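Local coordinates for protein nucleocapsid (Crimean-congo hemorrhagic fever virus, PDB 4AKL) that binds single- and double-stranded RNA, probably packaging the viral genome, and displays sequence-non-specific DNA endonuclease activity, at residues T422-P425 with C426-T429; L362-D365 with D366-Q369; E6-S9 with K10-N14; L331-L334 with G335-P338; N258-L261 with D262-D266. One frame throughout, in Å; residues are numbered along the deposited sequence.

In the fold
Along the chain the five sites come in the order contact 3, contact 5, contact 4, contact 2, contact 1, each closing before the next opens, in a mainly helical protein with almost no strand. Contacts 3 and 1 cap the starts of helices 10-24 and 425-440, contacts 4 and 5 finish helices 324-336 and 245-263, and contact 2 turns the loop after helix 355-360. None touches another. The centres of contacts 1 to 4 lie 23 to 38 Å apart, in the globular body; contact 5 stands about 56 to 70 Å from them, on the projecting arm that carries the DEVD motif. Helix ends are thus fixed locally in both parts of the molecule.

Contact 1: T422-P425 with C426-T429; sequences TNNP and CART
Arg428 reaches back over the first turn of helix 425-440 to the chain that leads into it, while Asn424 serves as the N-cap of that helix. The capping bond runs from Ala427 N to Asn424 OD1 at 2.8 Å, with the donor above the plane of the amide. Asparagine suits the place because its short side chain can accept a backbone N-H that has no carbonyl a turn earlier; a chi1 of -163° sets CG beside the carbonyl carbon and carries OD1 to that N-H. The other end of the amide, ND2, is bonded to Lys157 O, which ties the cap to the loop after strand 155-156.

Charge-assisted bonds come from the guanidinium. NE points almost straight at Asn423 O, 2.8 Å away and in the guanidinium plane, and NH2 makes a weak bond to Thr422 O. The bend at chi3 (-88°) turns the group back toward these carbonyls.

Apolar contact is supplied by Pro425, a residue well fitted to a first helical turn, where no N-H is required. Its CB lies over one guanidinium face, 3.4 Å from Arg428 NH2. One turn on, Pro425 O accepts from both Thr429 N and Thr429 OG1, the hydroxyl oxygen standing 2.6 Å from Pro425 O.

Contact 2: L362-D365 with D366-Q369; sequences LFAD and DSFQ
Ala364 and Ser367 face each other across a type I beta turn with Asp365 and Asp366 at its corners, and the serine hydroxyl is folded back against the alanine: Ser367 OG lies 3.3 Å from Ala364 CA, with the methyl CB a little farther off. OG sits between the backbone N and the carbonyl carbon of its own residue (chi1 58°), and from there it bonds to Lys114 O, outside the turn. Serine suits the position because its short hydroxyl can reach that carbonyl from the turn. The methyl of Ala364 also approaches Phe368 CB, at 4.4 Å, but the phenyl ring leads away from it and packs on Met375. Alanine is small enough to let both neighbours close in.

The turn is held by one carbonyl. Ala364 O accepts from Ser367 N, the bond that closes the turn, and from Phe368 N one residue on, each at 3.1 Å; the first donor stands well above the carbonyl plane, whereas the second is tilted only slightly from it. A water bridges Phe363 O and Asp366 N, donating to the former and accepting from the latter at 2.8 Å. The two aspartates diverge: Asp365 OD1 takes Ala382 N, and its OD2 remains 6.5 Å from Asp366 OD1, which probably limits their repulsion.

The turn belongs to the loop between helices 355-360 and 385-392. Phe363 inserts its ring against Lys345 and Leu348 of helix 341-350, and Leu362 rests on Trp313 and Lys316 of helix 306-316.

Contact 3: E6-S9 with K10-N14; sequences EVNS and KDEMN
Glu12 turns back from the first turn of helix 10-24 to grip Asn8, just ahead of the helix. Its CG is anti to the carbonyl carbon (chi1 -78°) and the chain beyond is extended, which carries OE1 to two donors of the same residue. Asn8 N approaches OE1 at 2.6 Å from the anti side, out of the carboxylate plane; Asn8 ND2 is taken by the syn lone pair of Glu12 OE1, 3.0 Å away. The amide and carboxylate planes stand 77° apart.

Ser9 is the N-cap. Its hydroxyl, held between the backbone N and the carbonyl carbon (chi1 68°), accepts from Glu12 N, with Ser9 OG and Glu12 N 3.3 Å apart. Serine is apt here, its oxygen lying one bond beyond CB. On the inner side Val7 CG1 presses on Met13 CA at 3.4 Å, a tight fit of a branched residue against a flexible one; bends at chi2 and chi3 send the methionine end on to Tyr78, Ala81 and Trp82 of helix 77-83.

A carboxylate near the N-terminal end of a helix would probably interact favourably with its dipole. The two bonds of OE1 go to Asn8, ahead of the cap; these donors would probably favour the charged carboxylate, and they fasten the segment before the helix to it.

Contact 4: L331-L334 with G335-P338; sequences LFEL and GKHP
Lys336 runs alongside Glu333 near the end of helix 324-336, and its chain can be followed outward atom by atom. CB starts over the last turn, 3.4 Å from Phe332 O. CG, anti to the backbone N (chi1 -177°), carries the chain away from the helix axis toward the side chains of the preceding turn. CD then meets the phenyl ring of Phe332 obliquely, 3.8 Å from CE2, so the apolar middle of the lysine has an aromatic neighbour. The bend at chi3 (64°) turns CE toward the carboxylate, 3.2 Å from Glu333 OE1. At the tip, NZ forms a salt bridge with Glu333, 3.0 Å from OE1 on its syn side; the bond to OE2 is weak. Glu333 bends at chi2 to bring the carboxylate over, and OE2 also has a weak bond to Gln329 NE2. Lysine suits the position because it is apolar along its methylenes and charged at NZ.

Beneath these side chains the backbone finishes the helix. Gly335 N donates to Leu331 O, and His337 N meets Glu333 O at 3.2 Å almost in line with its N-H; both bonds given by Lys336 N, to Phe332 O and Glu333 O, are weak. Leu331 and Leu334 turn to Ile385 of helix 385-392, while Phe332 packs on Pro396. An i to i+3 Glu-Lys salt bridge is a familiar way of linking successive turns of a helix, here across the weakly bonded C-terminal turn of helix 324-336.

Contact 5: N258-L261 with D262-D266; sequences NGYL and DKHKD
Tyr260 and His264 bring their rings together one helical turn apart, at the end of helix 245-263. The planes are inclined by 35° and the ring centres lie 4.3 Å apart, an oblique aromatic pair. His264 CD2 is the atom that touches: it stands over one face of the tyrosine ring, displaced toward the rim, 3.2 Å from Tyr260 CE1. In return Tyr260 OH lies over a face of the imidazole, again off-centre. Two flat side chains suit this spot on the surface because their rings can meet at CD2 while the polar atoms stay at the rims.

The first torsions set the pair. With chi1 at -178°, Tyr260 leans along the helix toward its end; His264, its CG opposite the carbonyl carbon (chi1 -58°), swings back to meet it. Behind the rings the backbone fixes their spacing, since His264 N donates to Tyr260 O at 2.9 Å. Tyr260 O also lies in the plane of the imidazole at its edge.

Further back, Lys263 N bonds to Gly259 O at 2.8 Å and Asp262 N to Asn258 O at 3.1 Å, the two bonds before it in the helical series. His264 is the first residue to leave helical geometry, and the short 3-10 turn after it leads into the DEVD motif, which opens with Asp266.

Leu261 faces inward, packing on Ala273 and Val277 of helix 270-292 and on Phe213 and Val268 from loops, so helix 245-263 ends against its successor in the chain.

Contact 1: T422-P425 with C426-T429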
loop_
_atom_site.group_PDB
_atom_site.type_symbol
_atom_site.label_atom_id
_atom_site.label_comp_id
_atom_site.label_asym_id
_atom_site.label_seq_id
_atom_site.Cartn_x
_atom_site.Cartn_y
_atom_site.Cartn_z
ATOM N N THR A 422 9.981 7.997 24.729
ATOM C CA THR A 422 9.518 6.648 25.061
ATOM C C THR A 422 10.446 5.555 24.485
ATOM O O THR A 422 10.132 4.400 24.566
ATOM C CB THR A 422 8.074 6.416 24.540
ATOM O OG1 THR A 422 8.021 6.740 23.154
ATOM C CG2 THR A 422 7.084 7.282 25.282
ATOM N N ASN A 423 11.590 5.921 23.922
ATOM C CA ASN A 423 12.549 4.947 23.311
ATOM C C ASN A 423 11.994 4.006 22.221
ATOM O O ASN A 423 12.316 2.803 22.153
ATOM C CB ASN A 423 13.337 4.182 24.415
ATOM C CG ASN A 423 14.711 4.771 24.666
ATOM O OD1 ASN A 423 15.613 4.059 25.083
ATOM N ND2 ASN A 423 14.883 6.073 24.407
ATOM N N ASN A 424 11.165 4.582 21.365
ATOM C CA ASN A 424 10.661 3.932 20.177
ATOM C C ASN A 424 10.042 2.525 20.427
ATOM O O ASN A 424 10.534 1.517 19.929
ATOM C CB ASN A 424 11.773 3.920 19.105
ATOM C CG ASN A 424 11.233 3.632 17.699
ATOM O OD1 ASN A 424 10.100 3.213 17.562
ATOM N ND2 ASN A 424 12.051 3.867 16.658
ATOM N N PRO A 425 8.946 2.476 21.197
ATOM C CA PRO A 425 8.300 1.219 21.434
ATOM C C PRO A 425 7.755 0.593 20.158
ATOM O O PRO A 425 7.522 -0.582 20.161
ATOM C CB PRO A 425 7.147 1.591 22.402
ATOM C CG PRO A 425 6.909 2.934 22.142
ATOM C CD PRO A 425 8.238 3.535 21.914
ATOM N N CYS A 426 7.559 1.388 19.093
ATOM C CA CYS A 426 7.201 0.847 17.816
ATOM C C CYS A 426 8.300 -0.087 17.333
ATOM O O CYS A 426 8.048 -1.286 17.034
ATOM C CB CYS A 426 7.003 1.956 16.801
ATOM S SG CYS A 426 6.428 1.323 15.182
ATOM N N ALA A 427 9.513 0.452 17.251
ATOM C CA ALA A 427 10.630 -0.326 16.734
ATOM C C ALA A 427 10.947 -1.497 17.685
ATOM O O ALA A 427 11.174 -2.620 17.246
ATOM C CB ALA A 427 11.826 0.556 16.505
ATOM N N ARG A 428 10.927 -1.269 18.986
ATOM C CA ARG A 428 11.209 -2.391 19.879
ATOM C C ARG A 428 10.284 -3.580 19.592
ATOM O O ARG A 428 10.744 -4.719 19.568
ATOM C CB ARG A 428 11.123 -1.989 21.330
ATOM C CG ARG A 428 12.314 -1.152 21.750
ATOM C CD ARG A 428 12.271 -0.812 23.204
ATOM N NE ARG A 428 11.514 0.424 23.467
ATOM C CZ ARG A 428 10.449 0.564 24.285
ATOM N NH1 ARG A 428 9.925 -0.449 24.984
ATOM N NH2 ARG A 428 9.902 1.751 24.404
ATOM N N THR A 429 9.014 -3.294 19.358
ATOM C CA THR A 429 8.004 -4.313 19.203
ATOM C C THR A 429 8.104 -5.037 17.841
ATOM O O THR A 429 7.887 -6.261 17.772
ATOM C CB THR A 429 6.630 -3.677 19.370
ATOM O OG1 THR A 429 6.585 -2.987 20.622
ATOM C CG2 THR A 429 5.479 -4.736 19.262
#

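Contact 2: L362-D365 with D366-Q369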
loop_
_atom_site.group_PDB
_atom_site.type_symbol
_atom_site.label_atom_id
_atom_site.label_comp_id
_atom_site.label_asym_id
_atom_site.label_seq_id
_atom_site.Cartn_x
_atom_site.Cartn_y
_atom_site.Cartn_z
ATOM N N LEU A 362 -12.575 -14.766 -2.470
ATOM C CA LEU A 362 -11.522 -13.794 -2.795
ATOM C C LEU A 362 -10.069 -14.268 -2.445
ATOM O O LEU A 362 -9.090 -13.809 -3.053
ATOM C CB LEU A 362 -11.825 -12.453 -2.143
ATOM C CG LEU A 362 -13.202 -11.865 -2.424
ATOM C CD1 LEU A 362 -13.343 -10.519 -1.681
ATOM C CD2 LEU A 362 -13.486 -11.725 -3.930
ATOM N N PHE A 363 -9.932 -15.183 -1.489
ATOM C CA PHE A 363 -8.608 -15.652 -1.078
ATOM C C PHE A 363 -7.765 -16.172 -2.208
ATOM O O PHE A 363 -8.223 -16.987 -3.004
ATOM C CB PHE A 363 -8.692 -16.760 -0.018
ATOM C CG PHE A 363 -9.132 -16.301 1.348
ATOM C CD1 PHE A 363 -8.783 -15.116 1.855
ATOM C CD2 PHE A 363 -9.896 -17.156 2.160
ATOM C CE1 PHE A 363 -9.187 -14.705 3.150
ATOM C CE2 PHE A 363 -10.307 -16.759 3.416
ATOM C CZ PHE A 363 -9.929 -15.513 3.916
ATOM N N ALA A 364 -6.520 -15.735 -2.267
ATOM C CA ALA A 364 -5.601 -16.253 -3.297
ATOM C C ALA A 364 -4.524 -17.216 -2.766
ATOM O O ALA A 364 -3.581 -17.596 -3.493
ATOM C CB ALA A 364 -4.930 -15.068 -4.043
ATOM N N ASP A 365 -4.641 -17.605 -1.513
ATOM C CA ASP A 365 -3.581 -18.393 -0.850
ATOM C C ASP A 365 -3.121 -19.616 -1.634
ATOM O O ASP A 365 -1.947 -19.885 -1.702
ATOM C CB ASP A 365 -4.019 -18.866 0.550
ATOM C CG ASP A 365 -4.433 -17.675 1.457
ATOM O OD1 ASP A 365 -5.442 -17.038 1.188
ATOM O OD2 ASP A 365 -3.707 -17.372 2.405
ATOM N N ASP A 366 -4.051 -20.334 -2.214
ATOM C CA ASP A 366 -3.761 -21.598 -2.877
ATOM C C ASP A 366 -3.736 -21.504 -4.368
ATOM O O ASP A 366 -3.365 -22.485 -5.034
ATOM C CB ASP A 366 -4.819 -22.636 -2.456
ATOM C CG ASP A 366 -4.632 -23.109 -1.015
ATOM O OD1 ASP A 366 -3.469 -23.173 -0.525
ATOM O OD2 ASP A 366 -5.640 -23.428 -0.376
ATOM N N SER A 367 -4.121 -20.343 -4.908
ATOM C CA SER A 367 -4.224 -20.172 -6.370
ATOM C C SER A 367 -2.994 -19.431 -6.974
ATOM O O SER A 367 -2.608 -19.711 -8.100
ATOM C CB SER A 367 -5.521 -19.440 -6.676
ATOM O OG SER A 367 -5.525 -18.174 -5.973
ATOM N N PHE A 368 -2.382 -18.524 -6.211
ATOM C CA PHE A 368 -1.319 -17.621 -6.726
ATOM C C PHE A 368 -0.026 -18.376 -7.057
ATOM O O PHE A 368 0.556 -18.993 -6.207
ATOM C CB PHE A 368 -1.058 -16.424 -5.737
ATOM C CG PHE A 368 -0.290 -15.231 -6.381
ATOM C CD1 PHE A 368 -0.926 -14.346 -7.198
ATOM C CD2 PHE A 368 1.079 -15.053 -6.160
ATOM C CE1 PHE A 368 -0.242 -13.294 -7.777
ATOM C CE2 PHE A 368 1.786 -13.991 -6.722
ATOM C CZ PHE A 368 1.151 -13.113 -7.531
ATOM N N GLN A 369 0.395 -18.293 -8.310
ATOM C CA GLN A 369 1.422 -19.136 -8.833
ATOM C C GLN A 369 2.881 -18.579 -8.723
ATOM O O GLN A 369 3.814 -19.267 -9.120
ATOM C CB GLN A 369 1.078 -19.470 -10.289
ATOM C CG GLN A 369 -0.185 -20.301 -10.409
ATOM C CD GLN A 369 -0.530 -20.716 -11.831
ATOM O OE1 GLN A 369 0.019 -20.191 -12.812
ATOM N NE2 GLN A 369 -1.473 -21.677 -11.953
HETATM O O HOH W 1 -6.750 -19.759 -2.850
#

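Contact 3: E6-S9 with K10-N14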
loop_
_atom_site.group_PDB
_atom_site.type_symbol
_atom_site.label_atom_id
_atom_site.label_comp_id
_atom_site.label_asym_id
_atom_site.label_seq_id
_atom_site.Cartn_x
_atom_site.Cartn_y
_atom_site.Cartn_z
ATOM N N GLU A 6 -22.490 6.324 15.092
ATOM C CA GLU A 6 -23.328 7.188 14.267
ATOM C C GLU A 6 -22.652 8.532 14.137
ATOM O O GLU A 6 -22.883 9.448 14.942
ATOM C CB GLU A 6 -24.727 7.371 14.874
ATOM C CG GLU A 6 -25.539 6.090 15.013
ATOM C CD GLU A 6 -26.974 6.358 15.493
ATOM O OE1 GLU A 6 -27.252 7.498 15.979
ATOM O OE2 GLU A 6 -27.824 5.432 15.381
ATOM N N VAL A 7 -21.832 8.623 13.106
ATOM C CA VAL A 7 -20.966 9.724 12.860
ATOM C C VAL A 7 -20.999 9.922 11.382
ATOM O O VAL A 7 -20.666 8.997 10.627
ATOM C CB VAL A 7 -19.509 9.383 13.335
ATOM C CG1 VAL A 7 -18.514 10.377 12.822
ATOM C CG2 VAL A 7 -19.441 9.319 14.864
ATOM N N ASN A 8 -21.407 11.106 10.947
ATOM C CA ASN A 8 -21.510 11.426 9.513
ATOM C C ASN A 8 -20.628 12.626 9.118
ATOM O O ASN A 8 -20.802 13.207 8.028
ATOM C CB ASN A 8 -22.995 11.703 9.157
ATOM C CG ASN A 8 -23.943 10.555 9.581
ATOM O OD1 ASN A 8 -24.007 9.460 8.944
ATOM N ND2 ASN A 8 -24.676 10.798 10.650
ATOM N N SER A 9 -19.691 13.009 9.999
ATOM C CA SER A 9 -18.845 14.212 9.790
ATOM C C SER A 9 -17.739 14.291 10.835
ATOM O O SER A 9 -17.789 13.616 11.869
ATOM C CB SER A 9 -19.695 15.524 9.814
ATOM O OG SER A 9 -20.237 15.834 11.106
ATOM N N LYS A 10 -16.741 15.130 10.559
ATOM C CA LYS A 10 -15.652 15.352 11.495
ATOM C C LYS A 10 -16.199 15.844 12.863
ATOM O O LYS A 10 -15.950 15.216 13.874
ATOM C CB LYS A 10 -14.595 16.336 10.925
ATOM C CG LYS A 10 -13.318 16.410 11.843
ATOM C CD LYS A 10 -12.099 17.130 11.212
ATOM C CE LYS A 10 -11.095 17.593 12.333
ATOM N NZ LYS A 10 -9.627 17.654 11.917
ATOM N N ASP A 11 -16.946 16.948 12.883
ATOM C CA ASP A 11 -17.559 17.446 14.156
ATOM C C ASP A 11 -18.279 16.340 14.902
ATOM O O ASP A 11 -18.012 16.126 16.080
ATOM C CB ASP A 11 -18.529 18.612 13.909
ATOM C CG ASP A 11 -17.818 19.966 13.823
ATOM O OD1 ASP A 11 -16.595 20.050 14.127
ATOM O OD2 ASP A 11 -18.492 20.959 13.452
ATOM N N GLU A 12 -19.177 15.644 14.198
ATOM C CA GLU A 12 -19.890 14.474 14.744
ATOM C C GLU A 12 -18.890 13.465 15.296
ATOM O O GLU A 12 -19.039 12.988 16.425
ATOM C CB GLU A 12 -20.823 13.838 13.698
ATOM C CG GLU A 12 -22.152 14.643 13.508
ATOM C CD GLU A 12 -23.158 13.977 12.544
ATOM O OE1 GLU A 12 -22.950 12.811 12.155
ATOM O OE2 GLU A 12 -24.166 14.625 12.177
ATOM N N MET A 13 -17.849 13.186 14.523
ATOM C CA MET A 13 -16.809 12.302 14.976
ATOM C C MET A 13 -16.128 12.796 16.234
ATOM O O MET A 13 -15.910 12.000 17.145
ATOM C CB MET A 13 -15.738 12.033 13.871
ATOM C CG MET A 13 -14.642 11.040 14.306
ATOM S SD MET A 13 -15.164 9.317 14.333
ATOM C CE MET A 13 -14.355 8.783 15.838
ATOM N N ASN A 14 -15.775 14.073 16.307
ATOM C CA ASN A 14 -15.035 14.567 17.535
ATOM C C ASN A 14 -15.801 14.392 18.812
ATOM O O ASN A 14 -15.232 14.030 19.827
ATOM C CB ASN A 14 -14.595 16.007 17.405
ATOM C CG ASN A 14 -13.416 16.187 16.462
ATOM O OD1 ASN A 14 -12.667 15.273 16.184
ATOM N ND2 ASN A 14 -13.255 17.391 15.976
#

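Contact 4: L331-L334 with G335-P338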
loop_
_atom_site.group_PDB
_atom_site.type_symbol
_atom_site.label_atom_id
_atom_site.label_comp_id
_atom_site.label_asym_id
_atom_site.label_seq_id
_atom_site.Cartn_x
_atom_site.Cartn_y
_atom_site.Cartn_z
ATOM N N LEU A 331 -14.207 -9.882 12.935
ATOM C CA LEU A 331 -12.830 -9.469 13.042
ATOM C C LEU A 331 -12.425 -9.167 14.466
ATOM O O LEU A 331 -11.304 -9.454 14.845
ATOM C CB LEU A 331 -12.564 -8.301 12.123
ATOM C CG LEU A 331 -12.732 -8.602 10.609
ATOM C CD1 LEU A 331 -12.945 -7.321 9.758
ATOM C CD2 LEU A 331 -11.528 -9.433 10.062
ATOM N N PHE A 332 -13.340 -8.637 15.247
ATOM C CA PHE A 332 -13.084 -8.319 16.632
ATOM C C PHE A 332 -12.797 -9.579 17.419
ATOM O O PHE A 332 -11.850 -9.610 18.161
ATOM C CB PHE A 332 -14.275 -7.578 17.263
ATOM C CG PHE A 332 -14.163 -7.378 18.759
ATOM C CD1 PHE A 332 -13.352 -6.387 19.285
ATOM C CD2 PHE A 332 -14.892 -8.185 19.644
ATOM C CE1 PHE A 332 -13.236 -6.204 20.653
ATOM C CE2 PHE A 332 -14.823 -8.007 21.045
ATOM C CZ PHE A 332 -13.995 -7.019 21.554
ATOM N N GLU A 333 -13.625 -10.599 17.237
ATOM C CA GLU A 333 -13.437 -11.920 17.924
ATOM C C GLU A 333 -12.110 -12.496 17.579
ATOM O O GLU A 333 -11.486 -13.076 18.404
ATOM C CB GLU A 333 -14.523 -12.922 17.541
ATOM C CG GLU A 333 -15.928 -12.469 17.854
ATOM C CD GLU A 333 -16.139 -12.303 19.312
ATOM O OE1 GLU A 333 -15.620 -13.160 20.049
ATOM O OE2 GLU A 333 -16.823 -11.345 19.743
ATOM N N LEU A 334 -11.669 -12.286 16.338
ATOM C CA LEU A 334 -10.451 -12.878 15.828
ATOM C C LEU A 334 -9.163 -12.300 16.486
ATOM O O LEU A 334 -8.195 -13.012 16.756
ATOM C CB LEU A 334 -10.439 -12.614 14.320
ATOM C CG LEU A 334 -9.988 -13.637 13.310
ATOM C CD1 LEU A 334 -10.780 -14.927 13.378
ATOM C CD2 LEU A 334 -10.086 -13.023 11.873
ATOM N N GLY A 335 -9.151 -10.993 16.714
ATOM C CA GLY A 335 -8.054 -10.347 17.368
ATOM C C GLY A 335 -8.146 -10.395 18.885
ATOM O O GLY A 335 -7.199 -10.040 19.540
ATOM N N LYS A 336 -9.290 -10.823 19.435
ATOM C CA LYS A 336 -9.483 -10.906 20.887
ATOM C C LYS A 336 -8.843 -12.199 21.345
ATOM O O LYS A 336 -8.024 -12.176 22.287
ATOM C CB LYS A 336 -10.994 -10.854 21.220
ATOM C CG LYS A 336 -11.365 -10.862 22.659
ATOM C CD LYS A 336 -12.927 -10.665 22.901
ATOM C CE LYS A 336 -13.765 -11.836 22.308
ATOM N NZ LYS A 336 -15.196 -11.798 22.703
ATOM N N HIS A 337 -9.215 -13.305 20.658
ATOM C CA HIS A 337 -8.705 -14.669 20.913
ATOM C C HIS A 337 -8.050 -15.188 19.636
ATOM O O HIS A 337 -8.775 -15.697 18.745
ATOM C CB HIS A 337 -9.821 -15.708 21.268
ATOM C CG HIS A 337 -10.614 -15.397 22.498
ATOM N ND1 HIS A 337 -11.994 -15.426 22.510
ATOM C CD2 HIS A 337 -10.229 -15.058 23.754
ATOM C CE1 HIS A 337 -12.427 -15.110 23.719
ATOM N NE2 HIS A 337 -11.375 -14.878 24.493
ATOM N N PRO A 338 -6.709 -15.119 19.529
ATOM C CA PRO A 338 -6.121 -15.573 18.315
ATOM C C PRO A 338 -6.347 -17.055 18.117
ATOM O O PRO A 338 -6.298 -17.815 19.073
ATOM C CB PRO A 338 -4.643 -15.351 18.553
ATOM C CG PRO A 338 -4.473 -15.549 19.961
ATOM C CD PRO A 338 -5.701 -15.011 20.587
#

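Contact 5: N258-L261 with D262-D266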
loop_
_atom_site.group_PDB
_atom_site.type_symbol
_atom_site.label_atom_id
_atom_site.label_comp_id
_atom_site.label_asym_id
_atom_site.label_seq_id
_atom_site.Cartn_x
_atom_site.Cartn_y
_atom_site.Cartn_z
ATOM N N ASN A 258 2.155 18.728 -36.498
ATOM C CA ASN A 258 1.121 18.295 -37.424
ATOM C C ASN A 258 0.316 19.489 -37.975
ATOM O O ASN A 258 0.007 19.515 -39.175
ATOM C CB ASN A 258 0.228 17.258 -36.754
ATOM C CG ASN A 258 -0.695 16.576 -37.722
ATOM O OD1 ASN A 258 -0.275 16.103 -38.776
ATOM N ND2 ASN A 258 -1.966 16.516 -37.371
ATOM N N GLY A 259 -0.006 20.467 -37.116
ATOM C CA GLY A 259 -0.608 21.745 -37.564
ATOM C C GLY A 259 0.294 22.441 -38.600
ATOM O O GLY A 259 -0.178 22.893 -39.674
ATOM N N TYR A 260 1.595 22.496 -38.290
ATOM C CA TYR A 260 2.574 23.157 -39.143
ATOM C C TYR A 260 2.676 22.541 -40.529
ATOM O O TYR A 260 2.681 23.266 -41.526
ATOM C CB TYR A 260 3.975 23.153 -38.511
ATOM C CG TYR A 260 4.998 23.867 -39.362
ATOM C CD1 TYR A 260 5.176 25.256 -39.264
ATOM C CD2 TYR A 260 5.784 23.161 -40.276
ATOM C CE1 TYR A 260 6.120 25.925 -40.063
ATOM C CE2 TYR A 260 6.721 23.816 -41.082
ATOM C CZ TYR A 260 6.884 25.200 -40.965
ATOM O OH TYR A 260 7.803 25.830 -41.747
ATOM N N LEU A 261 2.793 21.206 -40.566
ATOM C CA LEU A 261 2.917 20.463 -41.826
ATOM C C LEU A 261 1.626 20.619 -42.651
ATOM O O LEU A 261 1.665 20.587 -43.876
ATOM C CB LEU A 261 3.217 18.974 -41.565
ATOM C CG LEU A 261 4.554 18.625 -40.878
ATOM C CD1 LEU A 261 4.536 17.183 -40.306
ATOM C CD2 LEU A 261 5.756 18.845 -41.797
ATOM N N ASP A 262 0.501 20.797 -41.962
ATOM C CA ASP A 262 -0.787 20.976 -42.608
ATOM C C ASP A 262 -0.936 22.402 -43.141
ATOM O O ASP A 262 -1.457 22.578 -44.218
ATOM C CB ASP A 262 -1.931 20.610 -41.646
ATOM C CG ASP A 262 -3.312 20.772 -42.281
ATOM O OD1 ASP A 262 -3.481 20.507 -43.499
ATOM O OD2 ASP A 262 -4.224 21.181 -41.556
ATOM N N LYS A 263 -0.474 23.397 -42.377
ATOM C CA LYS A 263 -0.510 24.800 -42.805
ATOM C C LYS A 263 0.404 25.003 -44.024
ATOM O O LYS A 263 0.010 25.599 -45.004
ATOM C CB LYS A 263 -0.110 25.728 -41.642
ATOM C CG LYS A 263 -1.179 25.833 -40.529
ATOM C CD LYS A 263 -0.581 26.245 -39.170
ATOM C CE LYS A 263 -1.664 26.382 -38.121
ATOM N NZ LYS A 263 -2.546 25.196 -38.130
ATOM N N HIS A 264 1.624 24.479 -43.940
ATOM C CA HIS A 264 2.620 24.578 -45.023
ATOM C C HIS A 264 2.656 23.293 -45.922
ATOM O O HIS A 264 3.737 22.815 -46.283
ATOM C CB HIS A 264 4.012 24.887 -44.400
ATOM C CG HIS A 264 4.048 26.145 -43.583
ATOM N ND1 HIS A 264 4.318 27.383 -44.129
ATOM C CD2 HIS A 264 3.844 26.353 -42.261
ATOM C CE1 HIS A 264 4.277 28.302 -43.176
ATOM N NE2 HIS A 264 3.991 27.703 -42.033
ATOM N N LYS A 265 1.476 22.761 -46.286
ATOM C CA LYS A 265 1.368 21.494 -47.037
ATOM C C LYS A 265 1.886 21.532 -48.474
ATOM O O LYS A 265 2.397 20.534 -48.956
ATOM C CB LYS A 265 -0.083 20.956 -47.016
ATOM C CG LYS A 265 -1.112 21.803 -47.765
ATOM C CD LYS A 265 -2.527 21.447 -47.346
ATOM C CE LYS A 265 -3.557 22.378 -47.989
ATOM N NZ LYS A 265 -4.956 22.002 -47.591
ATOM N N ASP A 266 1.765 22.669 -49.149
ATOM C CA ASP A 266 2.355 22.829 -50.481
ATOM C C ASP A 266 3.919 22.864 -50.479
ATOM O O ASP A 266 4.527 22.711 -51.537
ATOM C CB ASP A 266 1.828 24.089 -51.183
ATOM C CG ASP A 266 0.351 24.010 -51.510
ATOM O OD1 ASP A 266 -0.355 23.027 -51.133
ATOM O OD2 ASP A 266 -0.116 24.949 -52.155
#